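Local coordinates for protein putative hyaluronoglucosaminidase (Clostridium perfringens, PDB 6PWI) that probably hydrolyses N-acetylhexosamine linkages as a secreted family 84 glycoside hydrolase, this chain holding the family-20-type domain 2, the catalytic barrel and a following helical region, at residues W253-F258 and F293-D298; S511-S516 and A569-N574; S42-N47 and L170-S175. One frame throughout, in Å; residues are numbered along the deposited sequence.

In the fold
From the N terminus, contact 3 closes first: 42-47 returns to 170-175 after 122 intervening residues, drawing an early strand into the mixed sheet of the domain before the barrel. Contact 1 follows, joining 253-258 to 293-298 through a beta-alpha-beta unit of the catalytic barrel. Contact 2 comes last, closing a long, almost wholly helical excursion between 511-516 and 569-574. The three are in series, so none nests in or crosses another. They are also well separated: the centres of contacts 1 and 3 are 40 Å apart and those of contacts 1 and 2 63 Å, so each ties together its own part of the fold.

Contact 1 (W253-F258 and F293-D298)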
ATOM      1  N   TRP A 253       9.209  13.519   5.491  1.00 23.74           N
ATOM      2  CA  TRP A 253       9.452  14.608   4.559  1.00 23.23           C
ATOM      3  C   TRP A 253      10.761  14.333   3.827  1.00 23.05           C
ATOM      4  O   TRP A 253      11.639  13.694   4.394  1.00 24.36           O
ATOM      5  CB  TRP A 253       9.465  15.954   5.297  1.00 23.21           C
ATOM      6  CG  TRP A 253       9.439  17.127   4.361  1.00 23.55           C
ATOM      7  CD1 TRP A 253       8.362  17.604   3.667  1.00 22.84           C
ATOM      8  CD2 TRP A 253      10.558  17.950   3.986  1.00 22.59           C
ATOM      9  NE1 TRP A 253       8.732  18.667   2.890  1.00 22.26           N
ATOM     10  CE2 TRP A 253      10.071  18.904   3.062  1.00 22.38           C
ATOM     11  CE3 TRP A 253      11.913  17.978   4.340  1.00 22.56           C
ATOM     12  CZ2 TRP A 253      10.896  19.878   2.497  1.00 21.96           C
ATOM     13  CZ3 TRP A 253      12.726  18.942   3.783  1.00 22.71           C
ATOM     14  CH2 TRP A 253      12.222  19.877   2.872  1.00 22.22           C
ATOM     15  N   THR A 254      10.883  14.800   2.576  1.00 22.74           N
ATOM     16  CA  THR A 254      12.067  14.522   1.766  1.00 22.94           C
ATOM     17  C   THR A 254      12.589  15.793   1.094  1.00 22.49           C
ATOM     18  O   THR A 254      11.853  16.767   0.956  1.00 21.97           O
ATOM     19  CB  THR A 254      11.800  13.451   0.696  1.00 22.52           C
ATOM     20  OG1 THR A 254      10.729  13.882  -0.147  1.00 22.26           O
ATOM     21  CG2 THR A 254      11.497  12.092   1.286  1.00 22.15           C
ATOM     22  N   ILE A 255      13.849  15.743   0.637  1.00 22.76           N
ATOM     23  CA  ILE A 255      14.523  16.886   0.037  1.00 24.07           C
ATOM     24  C   ILE A 255      15.447  16.421  -1.093  1.00 25.79           C
ATOM     25  O   ILE A 255      16.035  15.346  -1.007  1.00 27.12           O
ATOM     26  CB  ILE A 255      15.277  17.692   1.118  1.00 22.99           C
ATOM     27  CG1 ILE A 255      15.881  18.980   0.558  1.00 22.77           C
ATOM     28  CG2 ILE A 255      16.319  16.839   1.836  1.00 21.87           C
ATOM     29  CD1 ILE A 255      16.246  19.989   1.631  1.00 24.35           C
ATOM     30  N   HIS A 256      15.566  17.242  -2.148  1.00 28.76           N
ATOM     31  CA  HIS A 256      16.525  17.048  -3.228  1.00 30.15           C
ATOM     32  C   HIS A 256      17.592  18.138  -3.175  1.00 30.41           C
ATOM     33  O   HIS A 256      17.472  19.140  -3.872  1.00 33.21           O
ATOM     34  CB  HIS A 256      15.831  17.170  -4.590  1.00 31.40           C
ATOM     35  CG  HIS A 256      14.890  16.057  -4.887  1.00 33.79           C
ATOM     36  ND1 HIS A 256      15.212  15.037  -5.761  1.00 34.02           N
ATOM     37  CD2 HIS A 256      13.646  15.793  -4.427  1.00 34.40           C
ATOM     38  CE1 HIS A 256      14.201  14.193  -5.831  1.00 34.41           C
ATOM     39  NE2 HIS A 256      13.229  14.633  -5.017  1.00 34.53           N
ATOM     40  N   PRO A 257      18.654  18.016  -2.350  1.00 29.84           N
ATOM     41  CA  PRO A 257      19.663  19.072  -2.256  1.00 30.51           C
ATOM     42  C   PRO A 257      20.875  19.022  -3.187  1.00 32.62           C
ATOM     43  O   PRO A 257      21.817  19.785  -2.993  1.00 36.15           O
ATOM     44  CB  PRO A 257      20.143  18.883  -0.815  1.00 29.44           C
ATOM     45  CG  PRO A 257      20.098  17.387  -0.617  1.00 29.53           C
ATOM     46  CD  PRO A 257      18.889  16.920  -1.399  1.00 29.56           C
ATOM     47  N   PHE A 258      20.861  18.155  -4.206  1.00 32.96           N
ATOM     48  CA  PHE A 258      22.062  17.981  -5.010  1.00 32.24           C
ATOM     49  C   PHE A 258      21.805  18.344  -6.467  1.00 34.18           C
ATOM     50  O   PHE A 258      22.497  17.850  -7.355  1.00 36.42           O
ATOM     51  CB  PHE A 258      22.613  16.556  -4.908  1.00 31.18           C
ATOM     52  CG  PHE A 258      22.893  16.065  -3.510  1.00 31.65           C
ATOM     53  CD1 PHE A 258      23.957  16.572  -2.778  1.00 31.62           C
ATOM     54  CD2 PHE A 258      22.101  15.083  -2.935  1.00 30.52           C
ATOM     55  CE1 PHE A 258      24.215  16.118  -1.495  1.00 32.04           C
ATOM     56  CE2 PHE A 258      22.362  14.626  -1.652  1.00 31.52           C
ATOM     57  CZ  PHE A 258      23.418  15.145  -0.933  1.00 31.67           C
ATOM     58  N   PHE A 293      13.075  11.829   7.956  1.00 22.71           N
ATOM     59  CA  PHE A 293      13.419  12.586   6.767  1.00 22.95           C
ATOM     60  C   PHE A 293      14.066  11.683   5.719  1.00 22.53           C
ATOM     61  O   PHE A 293      14.758  10.726   6.060  1.00 22.50           O
ATOM     62  CB  PHE A 293      14.347  13.744   7.148  1.00 23.38           C
ATOM     63  CG  PHE A 293      13.720  14.767   8.058  1.00 23.79           C
ATOM     64  CD1 PHE A 293      12.972  15.816   7.540  1.00 24.24           C
ATOM     65  CD2 PHE A 293      13.862  14.676   9.435  1.00 24.01           C
ATOM     66  CE1 PHE A 293      12.387  16.756   8.377  1.00 24.36           C
ATOM     67  CE2 PHE A 293      13.269  15.612  10.273  1.00 24.95           C
ATOM     68  CZ  PHE A 293      12.537  16.652   9.744  1.00 24.85           C
ATOM     69  N   GLY A 294      13.839  12.014   4.441  1.00 22.48           N
ATOM     70  CA  GLY A 294      14.499  11.370   3.316  1.00 21.94           C
ATOM     71  C   GLY A 294      15.340  12.370   2.529  1.00 22.74           C
ATOM     72  O   GLY A 294      14.968  13.536   2.398  1.00 23.53           O
ATOM     73  N   VAL A 295      16.485  11.904   2.020  1.00 23.03           N
ATOM     74  CA  VAL A 295      17.348  12.704   1.162  1.00 23.19           C
ATOM     75  C   VAL A 295      17.429  12.009  -0.194  1.00 23.44           C
ATOM     76  O   VAL A 295      17.836  10.855  -0.275  1.00 24.34           O
ATOM     77  CB  VAL A 295      18.744  12.893   1.791  1.00 22.35           C
ATOM     78  CG1 VAL A 295      19.716  13.553   0.824  1.00 22.46           C
ATOM     79  CG2 VAL A 295      18.669  13.690   3.081  1.00 21.86           C
ATOM     80  N   LEU A 296      17.034  12.713  -1.258  1.00 24.09           N
ATOM     81  CA  LEU A 296      16.889  12.074  -2.556  1.00 24.57           C
ATOM     82  C   LEU A 296      17.985  12.556  -3.500  1.00 25.64           C
ATOM     83  O   LEU A 296      18.115  13.754  -3.741  1.00 26.26           O
ATOM     84  CB  LEU A 296      15.496  12.378  -3.112  1.00 23.93           C
ATOM     85  CG  LEU A 296      14.330  12.096  -2.167  1.00 25.04           C
ATOM     86  CD1 LEU A 296      12.999  12.296  -2.876  1.00 26.02           C
ATOM     87  CD2 LEU A 296      14.412  10.693  -1.590  1.00 24.80           C
ATOM     88  N   ALA A 297      18.738  11.602  -4.057  1.00 26.99           N
ATOM     89  CA  ALA A 297      19.902  11.904  -4.874  1.00 28.75           C
ATOM     90  C   ALA A 297      19.774  11.297  -6.272  1.00 30.69           C
ATOM     91  O   ALA A 297      20.754  11.238  -7.010  1.00 32.56           O
ATOM     92  CB  ALA A 297      21.154  11.423  -4.177  1.00 27.23           C
ATOM     93  N   ASP A 298      18.565  10.858  -6.636  1.00 33.43           N
ATOM     94  CA  ASP A 298      18.327  10.241  -7.933  1.00 36.00           C
ATOM     95  C   ASP A 298      18.680  11.213  -9.057  1.00 36.97           C
ATOM     96  O   ASP A 298      18.964  10.792 -10.171  1.00 38.01           O
ATOM     97  CB  ASP A 298      16.885   9.747  -8.069  1.00 38.10           C
ATOM     98  CG  ASP A 298      15.856  10.774  -7.632  1.00 40.80           C
ATOM     99  OD1 ASP A 298      15.802  11.069  -6.424  1.00 40.55           O
ATOM    100  OD2 ASP A 298      15.124  11.283  -8.506  1.00 46.40           O
TER
HETATM  101  O   HOH W   1      19.258  15.906  -5.440  1.00 38.54           O
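Strands 253-255 and 293-296 run parallel, pairing Trp253 with Phe293, Thr254 with Gly294 and Ile255 with Val295, their short axes inclined by 24°. They are the third and fourth strands of the eight-stranded beta/alpha (TIM) barrel, linked through helix 268-286 as a beta-alpha-beta unit. Backbone bonds set the register: Gly294 N to Trp253 O, a longer and more bent one from Ile255 N to Gly294 O, and Leu296 N to Ile255 O, which is 2.8 Å and nearly straight at 166°.

On the face carrying Trp253 and Phe293, the two rings meet at their edges, CE3 of Trp253 lying 4.0 Å from CD1 of Phe293. Ile255 and Val295 point the same way beside each other, CG2 to CG2 4.1 Å. On the other face Thr254 CG2 rests against Gly294 CA at 3.7 Å, while its OG1 bonds to Phe213 O on the preceding strand. Where the strands end, His256 turns CG opposite its carbonyl carbon, bringing one imidazole face against Leu296 CB, 3.7 Å from the centroid and 17° off the normal, a CH-pi contact. His256 ND1 bonds to Asp299 OD1, the predicted proton donor, so Leu296 packs against what is probably a second-shell residue of the active site. Phe258 CE2 reaches Val295 CG1 at 3.8 Å. A water accepts from Phe258 N and donates to Leu296 O, each at 3.0 Å.

Contact 2 (S511-S516 and A569-N574); sequences SVLDYS and AFEKGN
The carboxylate of Glu571 forks across to Ser511 and Val512. Ser511 OG donates to Glu571 OE2 at 2.6 Å, and Val512 N donates to Glu571 OE1 at 2.9 Å with 158° at the hydrogen. Both oxygens use their syn lone pairs, the sides facing each other, so one side-chain hydroxyl and one backbone N-H fix the rotation of the group. The reach depends on an extended chain: CG of Glu571 stands opposite its own backbone N (chi1 -173°), and the next torsion is also straight, which carries the acid away from helix 540-572 to the start of helix 513-536.

Apolar atoms flank the fork. Val512 CG2 lies beside OE1 at 3.5 Å, and Leu513 runs obliquely across the OE2 side, its CD2 meeting Lys572 CG at 4.1 Å. Outside the two segments, Val512 packs on Phe502 of helix 496-507 and Leu513 on Val568. Just beyond Lys572 the helix ends in a Schellman motif: Asn574 N bonds to Ala569 O at 2.9 Å, Gly573 N bonds weakly to Phe570 O, and Gly573 has positive phi, 91°. The contact therefore joins the beginning of one long helix to the last turn of the following helix, 540-572, in a surface helical region. With two donors converging on it near a helix N terminus, the carboxylate is probably stabilised in its charged form.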
ATOM      1  N   SER A 511     -20.867 -26.193 -31.905  1.00 31.78           N
ATOM      2  CA  SER A 511     -22.005 -25.474 -31.358  1.00 31.40           C
ATOM      3  C   SER A 511     -21.540 -24.552 -30.229  1.00 31.59           C
ATOM      4  O   SER A 511     -20.680 -24.930 -29.433  1.00 31.94           O
ATOM      5  CB  SER A 511     -23.056 -26.438 -30.888  1.00 30.34           C
ATOM      6  OG  SER A 511     -24.282 -25.757 -30.683  1.00 32.14           O
ATOM      7  N   VAL A 512     -22.105 -23.339 -30.174  1.00 29.87           N
ATOM      8  CA  VAL A 512     -21.788 -22.405 -29.106  1.00 29.24           C
ATOM      9  C   VAL A 512     -23.039 -22.128 -28.268  1.00 30.11           C
ATOM     10  O   VAL A 512     -22.997 -21.301 -27.364  1.00 31.52           O
ATOM     11  CB  VAL A 512     -21.162 -21.095 -29.630  1.00 28.04           C
ATOM     12  CG1 VAL A 512     -19.960 -21.334 -30.526  1.00 27.47           C
ATOM     13  CG2 VAL A 512     -22.177 -20.204 -30.325  1.00 28.15           C
ATOM     14  N   LEU A 513     -24.142 -22.830 -28.555  1.00 30.44           N
ATOM     15  CA  LEU A 513     -25.415 -22.542 -27.910  1.00 29.86           C
ATOM     16  C   LEU A 513     -25.322 -22.720 -26.392  1.00 30.32           C
ATOM     17  O   LEU A 513     -25.780 -21.869 -25.633  1.00 30.08           O
ATOM     18  CB  LEU A 513     -26.514 -23.420 -28.519  1.00 29.85           C
ATOM     19  CG  LEU A 513     -26.934 -23.087 -29.954  1.00 29.63           C
ATOM     20  CD1 LEU A 513     -28.199 -23.844 -30.335  1.00 27.41           C
ATOM     21  CD2 LEU A 513     -27.141 -21.590 -30.147  1.00 28.99           C
ATOM     22  N   ASP A 514     -24.709 -23.819 -25.945  1.00 30.42           N
ATOM     23  CA  ASP A 514     -24.685 -24.138 -24.529  1.00 32.25           C
ATOM     24  C   ASP A 514     -23.614 -23.332 -23.801  1.00 32.11           C
ATOM     25  O   ASP A 514     -23.831 -22.834 -22.696  1.00 31.60           O
ATOM     26  CB  ASP A 514     -24.492 -25.635 -24.306  1.00 34.51           C
ATOM     27  CG  ASP A 514     -25.808 -26.378 -24.422  1.00 37.47           C
ATOM     28  OD1 ASP A 514     -26.698 -26.136 -23.561  1.00 36.39           O
ATOM     29  OD2 ASP A 514     -25.945 -27.167 -25.387  1.00 38.75           O
ATOM     30  N   TYR A 515     -22.441 -23.227 -24.417  1.00 30.12           N
ATOM     31  CA  TYR A 515     -21.360 -22.558 -23.727  1.00 28.83           C
ATOM     32  C   TYR A 515     -21.671 -21.068 -23.610  1.00 28.29           C
ATOM     33  O   TYR A 515     -21.233 -20.421 -22.663  1.00 29.21           O
ATOM     34  CB  TYR A 515     -20.008 -22.921 -24.346  1.00 27.87           C
ATOM     35  CG  TYR A 515     -18.857 -22.713 -23.399  1.00 27.88           C
ATOM     36  CD1 TYR A 515     -18.740 -23.473 -22.247  1.00 28.45           C
ATOM     37  CD2 TYR A 515     -17.909 -21.731 -23.630  1.00 28.05           C
ATOM     38  CE1 TYR A 515     -17.691 -23.286 -21.363  1.00 29.12           C
ATOM     39  CE2 TYR A 515     -16.852 -21.532 -22.759  1.00 28.86           C
ATOM     40  CZ  TYR A 515     -16.744 -22.311 -21.621  1.00 29.96           C
ATOM     41  OH  TYR A 515     -15.711 -22.111 -20.751  1.00 30.43           O
ATOM     42  N   SER A 516     -22.481 -20.545 -24.537  1.00 27.68           N
ATOM     43  CA  SER A 516     -22.781 -19.123 -24.559  1.00 27.64           C
ATOM     44  C   SER A 516     -23.474 -18.703 -23.266  1.00 28.62           C
ATOM     45  O   SER A 516     -23.265 -17.594 -22.791  1.00 30.32           O
ATOM     46  CB  SER A 516     -23.564 -18.725 -25.777  1.00 26.74           C
ATOM     47  OG  SER A 516     -24.945 -19.006 -25.612  1.00 26.85           O
ATOM     48  N   ALA A 569     -27.290 -15.946 -32.620  1.00 27.71           N
ATOM     49  CA  ALA A 569     -28.322 -15.714 -33.621  1.00 28.18           C
ATOM     50  C   ALA A 569     -27.906 -16.326 -34.960  1.00 30.24           C
ATOM     51  O   ALA A 569     -28.736 -16.887 -35.679  1.00 30.18           O
ATOM     52  CB  ALA A 569     -28.608 -14.238 -33.750  1.00 25.54           C
ATOM     53  N   PHE A 570     -26.610 -16.225 -35.274  1.00 29.56           N
ATOM     54  CA  PHE A 570     -26.093 -16.738 -36.528  1.00 29.98           C
ATOM     55  C   PHE A 570     -26.207 -18.260 -36.582  1.00 33.24           C
ATOM     56  O   PHE A 570     -26.513 -18.822 -37.632  1.00 35.69           O
ATOM     57  CB  PHE A 570     -24.644 -16.308 -36.736  1.00 27.29           C
ATOM     58  CG  PHE A 570     -24.108 -16.663 -38.097  1.00 26.50           C
ATOM     59  CD1 PHE A 570     -24.181 -15.754 -39.145  1.00 25.97           C
ATOM     60  CD2 PHE A 570     -23.538 -17.907 -38.335  1.00 25.23           C
ATOM     61  CE1 PHE A 570     -23.686 -16.078 -40.402  1.00 25.56           C
ATOM     62  CE2 PHE A 570     -23.043 -18.226 -39.591  1.00 25.12           C
ATOM     63  CZ  PHE A 570     -23.119 -17.314 -40.624  1.00 24.33           C
ATOM     64  N   GLU A 571     -25.932 -18.935 -35.461  1.00 32.79           N
ATOM     65  CA  GLU A 571     -25.981 -20.385 -35.471  1.00 34.26           C
ATOM     66  C   GLU A 571     -27.432 -20.836 -35.657  1.00 35.62           C
ATOM     67  O   GLU A 571     -27.706 -21.767 -36.414  1.00 36.01           O
ATOM     68  CB  GLU A 571     -25.320 -20.948 -34.214  1.00 36.14           C
ATOM     69  CG  GLU A 571     -25.172 -22.457 -34.231  1.00 38.27           C
ATOM     70  CD  GLU A 571     -24.495 -23.046 -33.004  1.00 42.64           C
ATOM     71  OE1 GLU A 571     -23.393 -22.559 -32.631  1.00 44.68           O
ATOM     72  OE2 GLU A 571     -25.070 -23.986 -32.415  1.00 44.05           O
ATOM     73  N   LYS A 572     -28.352 -20.130 -34.989  1.00 34.84           N
ATOM     74  CA  LYS A 572     -29.771 -20.440 -34.997  1.00 34.54           C
ATOM     75  C   LYS A 572     -30.390 -20.078 -36.345  1.00 34.76           C
ATOM     76  O   LYS A 572     -31.511 -20.480 -36.634  1.00 35.60           O
ATOM     77  CB  LYS A 572     -30.479 -19.653 -33.892  1.00 36.07           C
ATOM     78  CG  LYS A 572     -30.213 -20.126 -32.470  1.00 38.71           C
ATOM     79  CD  LYS A 572     -30.832 -19.201 -31.455  1.00 40.02           C
ATOM     80  CE  LYS A 572     -31.117 -19.869 -30.132  1.00 43.82           C
ATOM     81  NZ  LYS A 572     -31.620 -18.882 -29.149  1.00 46.28           N
ATOM     82  N   GLY A 573     -29.674 -19.280 -37.142  1.00 35.08           N
ATOM     83  CA  GLY A 573     -30.105 -18.938 -38.488  1.00 34.98           C
ATOM     84  C   GLY A 573     -30.953 -17.668 -38.559  1.00 36.78           C
ATOM     85  O   GLY A 573     -31.582 -17.419 -39.584  1.00 38.57           O
ATOM     86  N   ASN A 574     -30.967 -16.860 -37.487  1.00 37.56           N
ATOM     87  CA  ASN A 574     -31.665 -15.581 -37.505  1.00 37.90           C
ATOM     88  C   ASN A 574     -30.688 -14.486 -37.930  1.00 36.49           C
ATOM     89  O   ASN A 574     -30.115 -13.793 -37.093  1.00 37.15           O
ATOM     90  CB  ASN A 574     -32.384 -15.277 -36.184  1.00 39.65           C
ATOM     91  CG  ASN A 574     -33.086 -16.485 -35.596  1.00 41.95           C
ATOM     92  OD1 ASN A 574     -33.598 -17.327 -36.328  1.00 45.99           O
ATOM     93  ND2 ASN A 574     -33.103 -16.593 -34.276  1.00 41.69           N
TER

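Contact 3 (S42-N47 and L170-S175)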
ATOM      1  N   SER A  42       2.085 -15.375  14.626  1.00 25.48           N
ATOM      2  CA  SER A  42       1.613 -16.481  15.447  1.00 26.47           C
ATOM      3  C   SER A  42       0.363 -16.077  16.226  1.00 27.62           C
ATOM      4  O   SER A  42       0.378 -15.093  16.967  1.00 30.07           O
ATOM      5  CB  SER A  42       2.698 -16.960  16.379  1.00 26.23           C
ATOM      6  OG  SER A  42       2.216 -18.014  17.196  1.00 26.93           O
ATOM      7  N   ILE A  43      -0.714 -16.851  16.047  1.00 26.85           N
ATOM      8  CA  ILE A  43      -1.933 -16.675  16.820  1.00 27.52           C
ATOM      9  C   ILE A  43      -2.396 -18.039  17.344  1.00 29.49           C
ATOM     10  O   ILE A  43      -2.364 -19.044  16.629  1.00 29.19           O
ATOM     11  CB  ILE A  43      -3.021 -15.923  16.021  1.00 26.64           C
ATOM     12  CG1 ILE A  43      -4.219 -15.572  16.910  1.00 26.69           C
ATOM     13  CG2 ILE A  43      -3.447 -16.705  14.784  1.00 26.33           C
ATOM     14  CD1 ILE A  43      -5.227 -14.649  16.278  1.00 25.46           C
ATOM     15  N   LYS A  44      -2.796 -18.056  18.621  1.00 30.50           N
ATOM     16  CA  LYS A  44      -3.210 -19.273  19.297  1.00 31.31           C
ATOM     17  C   LYS A  44      -4.555 -19.038  19.971  1.00 32.32           C
ATOM     18  O   LYS A  44      -4.782 -17.987  20.569  1.00 31.91           O
ATOM     19  CB  LYS A  44      -2.153 -19.705  20.313  1.00 31.51           C
ATOM     20  CG  LYS A  44      -0.926 -20.349  19.692  1.00 34.43           C
ATOM     21  CD  LYS A  44       0.289 -20.331  20.583  1.00 36.14           C
ATOM     22  CE  LYS A  44       1.458 -21.047  19.942  1.00 38.08           C
ATOM     23  NZ  LYS A  44       2.717 -20.755  20.665  1.00 42.30           N
ATOM     24  N   TYR A  45      -5.439 -20.030  19.837  1.00 33.39           N
ATOM     25  CA  TYR A  45      -6.749 -20.010  20.460  1.00 36.43           C
ATOM     26  C   TYR A  45      -6.833 -21.142  21.482  1.00 40.50           C
ATOM     27  O   TYR A  45      -6.166 -22.163  21.344  1.00 40.79           O
ATOM     28  CB  TYR A  45      -7.826 -20.172  19.385  1.00 34.09           C
ATOM     29  CG  TYR A  45      -7.942 -19.016  18.425  1.00 33.49           C
ATOM     30  CD1 TYR A  45      -8.866 -18.005  18.641  1.00 33.32           C
ATOM     31  CD2 TYR A  45      -7.132 -18.923  17.300  1.00 32.73           C
ATOM     32  CE1 TYR A  45      -8.985 -16.936  17.765  1.00 33.35           C
ATOM     33  CE2 TYR A  45      -7.237 -17.857  16.418  1.00 31.95           C
ATOM     34  CZ  TYR A  45      -8.170 -16.862  16.648  1.00 32.42           C
ATOM     35  OH  TYR A  45      -8.293 -15.808  15.787  1.00 31.88           O
ATOM     36  N   ASP A  46      -7.649 -20.954  22.521  1.00 48.11           N
ATOM     37  CA  ASP A  46      -8.062 -22.078  23.345  1.00 55.62           C
ATOM     38  C   ASP A  46      -9.588 -22.139  23.358  1.00 61.22           C
ATOM     39  O   ASP A  46     -10.248 -21.304  22.741  1.00 62.86           O
ATOM     40  CB  ASP A  46      -7.373 -22.076  24.713  1.00 59.25           C
ATOM     41  CG  ASP A  46      -7.686 -20.852  25.553  1.00 64.91           C
ATOM     42  OD1 ASP A  46      -8.867 -20.448  25.588  1.00 67.47           O
ATOM     43  OD2 ASP A  46      -6.744 -20.317  26.171  1.00 66.13           O
ATOM     44  N   ASN A  47     -10.140 -23.136  24.058  1.00 66.14           N
ATOM     45  CA  ASN A  47     -11.556 -23.448  23.956  1.00 67.49           C
ATOM     46  C   ASN A  47     -12.413 -22.303  24.504  1.00 67.09           C
ATOM     47  O   ASN A  47     -13.439 -21.977  23.912  1.00 69.75           O
ATOM     48  CB  ASN A  47     -11.884 -24.818  24.560  1.00 68.55           C
ATOM     49  N   LEU A 170      -3.975 -15.754  22.097  1.00 29.21           N
ATOM     50  CA  LEU A 170      -2.666 -15.169  22.317  1.00 28.41           C
ATOM     51  C   LEU A 170      -1.982 -14.938  20.967  1.00 28.73           C
ATOM     52  O   LEU A 170      -1.650 -15.890  20.260  1.00 28.82           O
ATOM     53  CB  LEU A 170      -1.851 -16.107  23.213  1.00 27.24           C
ATOM     54  CG  LEU A 170      -0.415 -15.675  23.508  1.00 27.76           C
ATOM     55  CD1 LEU A 170      -0.374 -14.601  24.583  1.00 26.95           C
ATOM     56  CD2 LEU A 170       0.426 -16.869  23.931  1.00 27.14           C
ATOM     57  N   ILE A 171      -1.800 -13.660  20.612  1.00 27.52           N
ATOM     58  CA  ILE A 171      -1.068 -13.272  19.418  1.00 27.84           C
ATOM     59  C   ILE A 171       0.368 -12.971  19.833  1.00 28.56           C
ATOM     60  O   ILE A 171       0.591 -12.175  20.742  1.00 30.23           O
ATOM     61  CB  ILE A 171      -1.714 -12.047  18.728  1.00 27.09           C
ATOM     62  CG1 ILE A 171      -3.160 -12.301  18.302  1.00 26.03           C
ATOM     63  CG2 ILE A 171      -0.870 -11.578  17.551  1.00 26.77           C
ATOM     64  CD1 ILE A 171      -3.893 -11.055  17.860  1.00 25.97           C
ATOM     65  N   GLU A 172       1.330 -13.612  19.165  1.00 28.66           N
ATOM     66  CA  GLU A 172       2.728 -13.246  19.324  1.00 30.58           C
ATOM     67  C   GLU A 172       3.241 -12.738  17.978  1.00 30.45           C
ATOM     68  O   GLU A 172       3.595 -13.533  17.108  1.00 32.38           O
ATOM     69  CB  GLU A 172       3.552 -14.429  19.841  1.00 32.93           C
ATOM     70  CG  GLU A 172       3.130 -14.916  21.221  1.00 37.32           C
ATOM     71  CD  GLU A 172       3.596 -16.325  21.565  1.00 40.04           C
ATOM     72  OE1 GLU A 172       2.801 -17.285  21.363  1.00 39.91           O
ATOM     73  OE2 GLU A 172       4.752 -16.466  22.035  1.00 39.88           O
ATOM     74  N   ASP A 173       3.271 -11.410  17.813  1.00 27.52           N
ATOM     75  CA  ASP A 173       3.401 -10.832  16.485  1.00 25.78           C
ATOM     76  C   ASP A 173       4.671  -9.993  16.374  1.00 25.22           C
ATOM     77  O   ASP A 173       5.196  -9.488  17.367  1.00 25.09           O
ATOM     78  CB  ASP A 173       2.150 -10.043  16.097  1.00 25.03           C
ATOM     79  CG  ASP A 173       1.833 -10.094  14.611  1.00 26.16           C
ATOM     80  OD1 ASP A 173       2.678 -10.616  13.835  1.00 27.58           O
ATOM     81  OD2 ASP A 173       0.746  -9.617  14.236  1.00 25.04           O
ATOM     82  N   TYR A 174       5.151  -9.866  15.135  1.00 24.85           N
ATOM     83  CA  TYR A 174       6.266  -8.994  14.807  1.00 25.27           C
ATOM     84  C   TYR A 174       6.314  -8.781  13.294  1.00 25.04           C
ATOM     85  O   TYR A 174       5.618  -9.461  12.546  1.00 24.86           O
ATOM     86  CB  TYR A 174       7.578  -9.586  15.323  1.00 24.81           C
ATOM     87  CG  TYR A 174       7.970 -10.885  14.669  1.00 24.57           C
ATOM     88  CD1 TYR A 174       8.664 -10.902  13.469  1.00 23.64           C
ATOM     89  CD2 TYR A 174       7.652 -12.098  15.264  1.00 24.90           C
ATOM     90  CE1 TYR A 174       9.025 -12.101  12.873  1.00 24.94           C
ATOM     91  CE2 TYR A 174       8.011 -13.304  14.685  1.00 24.21           C
ATOM     92  CZ  TYR A 174       8.697 -13.303  13.485  1.00 25.21           C
ATOM     93  OH  TYR A 174       9.044 -14.495  12.921  1.00 25.83           O
ATOM     94  N   SER A 175       7.149  -7.833  12.862  1.00 24.40           N
ATOM     95  CA  SER A 175       7.273  -7.502  11.456  1.00 24.09           C
ATOM     96  C   SER A 175       8.578  -8.062  10.904  1.00 24.23           C
ATOM     97  O   SER A 175       9.618  -7.974  11.550  1.00 22.87           O
ATOM     98  CB  SER A 175       7.205  -6.021  11.235  1.00 24.55           C
ATOM     99  OG  SER A 175       7.301  -5.724   9.847  1.00 25.02           O
TER
HETATM  100  O   HOH W   2       0.999 -17.040  19.430  1.00 31.00           O
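Ile43 and Ile171 lie side by side, pointing the same way from one face of an antiparallel pairing in the mixed sheet of the family-20-type domain 2. They form a non-hydrogen-bonded pair and touch through CG1 and CG1 at 3.7 Å. Their first torsions differ, Ile43 with CG1 opposite its backbone N (-172°) and Ile171 with CG1 opposite its carbonyl carbon (-60°), yet both bring that branch to the shared boundary. The next pair, Lys44 with Leu170, is hydrogen-bonded: Leu170 N to Lys44 O is 2.8 Å and Lys44 N to Leu170 O is 2.9 Å. Glu172 N to Ser42 O, also 2.8 Å, extends the register in the other direction.

Lys44 projects from the face opposite the isoleucines, and its extended chain runs obliquely to Glu172, NZ reaching OE1 in a long salt bridge of 3.5 Å. Strand 127-133 flanks 165-175 on its other edge, where Val130 packs on Ile171; this isoleucine is buried, whereas Lys44 on the other face is exposed. Further along, Asp173 OD1 takes bonds from Tyr174 N, Gln41 N and Trp444 NE1, the last on helix 433-444, so this strand also touches the catalytic part of the chain. Beside the salt bridge one water gathers three groups, accepting from Ser42 OG at 2.7 Å and donating to Leu170 O at 3.0 Å and Glu172 OE1 at 2.7 Å.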